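Local structure of YECBM32 (Yersinia enterocolitica, 2JDA) at residues 57-62 with 131-136. The protein binds polygalacturonic acid, the backbone of plant cell-wall pectin, in the periplasm as a calcium-containing carbohydrate-binding module. Numbering follows the deposited sequence.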
loop_
_atom_site.group_PDB
_atom_site.type_symbol
_atom_site.label_atom_id
_atom_site.label_comp_id
_atom_site.label_asym_id
_atom_site.label_seq_id
_atom_site.Cartn_x
_atom_site.Cartn_y
_atom_site.Cartn_z
ATOM N N GLU A 57 10.202 -0.967 8.904
ATOM C CA GLU A 57 10.950 0.272 8.730
ATOM C C GLU A 57 10.667 0.994 7.438
ATOM O O GLU A 57 10.961 2.191 7.350
ATOM C CB GLU A 57 12.432 0.051 8.867
ATOM C CG GLU A 57 13.114 -0.792 7.885
ATOM C CD GLU A 57 14.610 -0.767 8.122
ATOM O OE1 GLU A 57 15.001 -1.220 9.238
ATOM O OE2 GLU A 57 15.371 -0.238 7.242
ATOM N N ASN A 58 10.093 0.323 6.432
ATOM C CA ASN A 58 9.711 1.054 5.225
ATOM C C ASN A 58 8.591 0.329 4.495
ATOM O O ASN A 58 8.353 -0.846 4.753
ATOM C CB ASN A 58 10.886 1.373 4.305
ATOM C CG ASN A 58 11.361 0.255 3.489
ATOM O OD1 ASN A 58 10.580 -0.407 2.809
ATOM N ND2 ASN A 58 12.681 0.019 3.517
ATOM N N ILE A 59 7.907 1.063 3.635
ATOM C CA ILE A 59 6.931 0.494 2.714
ATOM C C ILE A 59 7.254 1.035 1.328
ATOM O O ILE A 59 7.342 2.240 1.127
ATOM C CB ILE A 59 5.508 0.867 3.138
ATOM C CG1 ILE A 59 5.151 0.252 4.491
ATOM C CG2 ILE A 59 4.528 0.468 2.045
ATOM C CD1 ILE A 59 3.989 0.943 5.258
ATOM N N LEU A 60 7.385 0.132 0.371
ATOM C CA LEU A 60 7.468 0.464 -1.048
ATOM C C LEU A 60 6.039 0.461 -1.609
ATOM O O LEU A 60 5.338 -0.529 -1.473
ATOM C CB LEU A 60 8.326 -0.563 -1.785
ATOM C CG LEU A 60 8.284 -0.449 -3.331
ATOM C CD1 LEU A 60 9.006 0.765 -3.837
ATOM C CD2 LEU A 60 8.861 -1.700 -3.981
ATOM N N ILE A 61 5.628 1.544 -2.236
ATOM C CA ILE A 61 4.340 1.655 -2.904
ATOM C C ILE A 61 4.551 2.031 -4.362
ATOM O O ILE A 61 5.304 2.941 -4.695
ATOM C CB ILE A 61 3.361 2.594 -2.147
ATOM C CG1 ILE A 61 1.982 2.496 -2.786
ATOM C CG2 ILE A 61 3.868 4.036 -2.070
ATOM C CD1 ILE A 61 0.896 3.208 -2.008
ATOM N N VAL A 62 3.892 1.264 -5.234
ATOM C CA VAL A 62 3.966 1.427 -6.683
ATOM C C VAL A 62 2.527 1.642 -7.178
ATOM O O VAL A 62 1.845 0.693 -7.553
ATOM C CB VAL A 62 4.650 0.219 -7.332
ATOM C CG1 VAL A 62 4.844 0.484 -8.847
ATOM C CG2 VAL A 62 5.981 -0.136 -6.628
ATOM N N ILE A 131 2.989 -3.389 -3.539
ATOM C CA ILE A 131 3.432 -2.929 -2.258
ATOM C C ILE A 131 4.395 -3.950 -1.702
ATOM O O ILE A 131 4.200 -5.156 -1.805
ATOM C CB ILE A 131 2.235 -2.725 -1.338
ATOM C CG1 ILE A 131 2.587 -1.933 -0.096
ATOM C CG2 ILE A 131 1.620 -3.984 -1.001
ATOM C CD1 ILE A 131 1.395 -0.994 0.262
ATOM N N ALA A 132 5.422 -3.464 -1.036
ATOM C CA ALA A 132 6.341 -4.361 -0.319
ATOM C C ALA A 132 6.710 -3.710 1.022
ATOM O O ALA A 132 6.676 -2.474 1.151
ATOM C CB ALA A 132 7.566 -4.664 -1.131
ATOM N N ILE A 133 7.096 -4.519 1.980
ATOM C CA ILE A 133 7.418 -4.058 3.331
ATOM C C ILE A 133 8.917 -4.342 3.555
ATOM O O ILE A 133 9.406 -5.419 3.273
ATOM C CB ILE A 133 6.584 -4.798 4.348
ATOM C CG1 ILE A 133 5.057 -4.704 4.035
ATOM C CG2 ILE A 133 6.985 -4.397 5.747
ATOM C CD1 ILE A 133 4.585 -3.418 4.017
ATOM N N ASN A 134 9.629 -3.350 4.045
ATOM C CA ASN A 134 11.074 -3.429 4.270
ATOM C C ASN A 134 11.842 -3.741 2.965
ATOM O O ASN A 134 12.596 -4.720 2.869
ATOM C CB ASN A 134 11.363 -4.477 5.333
ATOM C CG ASN A 134 10.865 -4.082 6.697
ATOM O OD1 ASN A 134 10.549 -2.917 6.958
ATOM N ND2 ASN A 134 10.825 -5.061 7.613
ATOM N N SER A 135 11.601 -2.892 1.957
ATOM C CA SER A 135 12.218 -3.010 0.650
ATOM C C SER A 135 13.627 -2.453 0.636
ATOM O O SER A 135 13.931 -1.467 1.275
ATOM C CB SER A 135 11.363 -2.229 -0.310
ATOM O OG SER A 135 11.886 -2.168 -1.623
ATOM N N ALA A 136 14.470 -3.101 -0.161
ATOM C CA ALA A 136 15.795 -2.584 -0.500
ATOM C C ALA A 136 15.825 -1.748 -1.794
ATOM O O ALA A 136 16.899 -1.418 -2.287
ATOM C CB ALA A 136 16.770 -3.741 -0.587
#
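In one sheet of the F5/8 type C beta-sandwich, Leu60 and Ala132 form a hydrogen-bonded pair between strand 53-63 and the end of strand 125-133; segments 57-62 and 131-133 run antiparallel, 169° between their N-to-C directions. Leu60 N donates a hydrogen bond to Ala132 O at 2.8 Å, and Ala132 N returns a bond to Leu60 O. Ile59 with Ile133 and Ile61 with Ile131 are the non-hydrogen-bonded pairs on either side. Past Ile133 the backbone leaves the strand: Asn134, with positive phi and psi, turns it, and bonding passes to two asparagine amides. Asn134 N still reaches Asn58 O at 2.9 Å, from above the carbonyl plane. Asn134 OD1 takes an almost straight bond from Glu57 N at 2.8 Å, in the plane of its amide, and a weak one from Asn58 N, while ND2 of the same amide bonds to Ser55 O. In return, the Asn58 side chain grips the backbone of Ser135 twice: OD1 accepts from Ser135 N at 2.8 Å and ND2 donates to Ser135 O at 3.0 Å. With CG between the backbone N and the carbonyl carbon (chi1 78°), the amide carbon of Asn58 comes to 3.5 Å from Ser135 N. On that side of the sheet Leu60 CB packs on Ser135 CB at 3.8 Å, and Leu139 adds to the cover of Leu60; Ser135 OG is hydrogen-bonded to Ala137 N. The opposite face carries the isoleucines. Ile59 lies beside both Ile133 and Ile131, its CG1 meeting Ile133 CD1 at 3.7 Å and its CG2 meeting Ile131 CG1, and this apolar layer packs on Leu48, Ile113 and Leu115 of the other sheet. Antiparallel pairing with a hydrophobic face turned to the facing sheet is characteristic of the jelly-roll beta-sandwich of family 32 carbohydrate-binding modules.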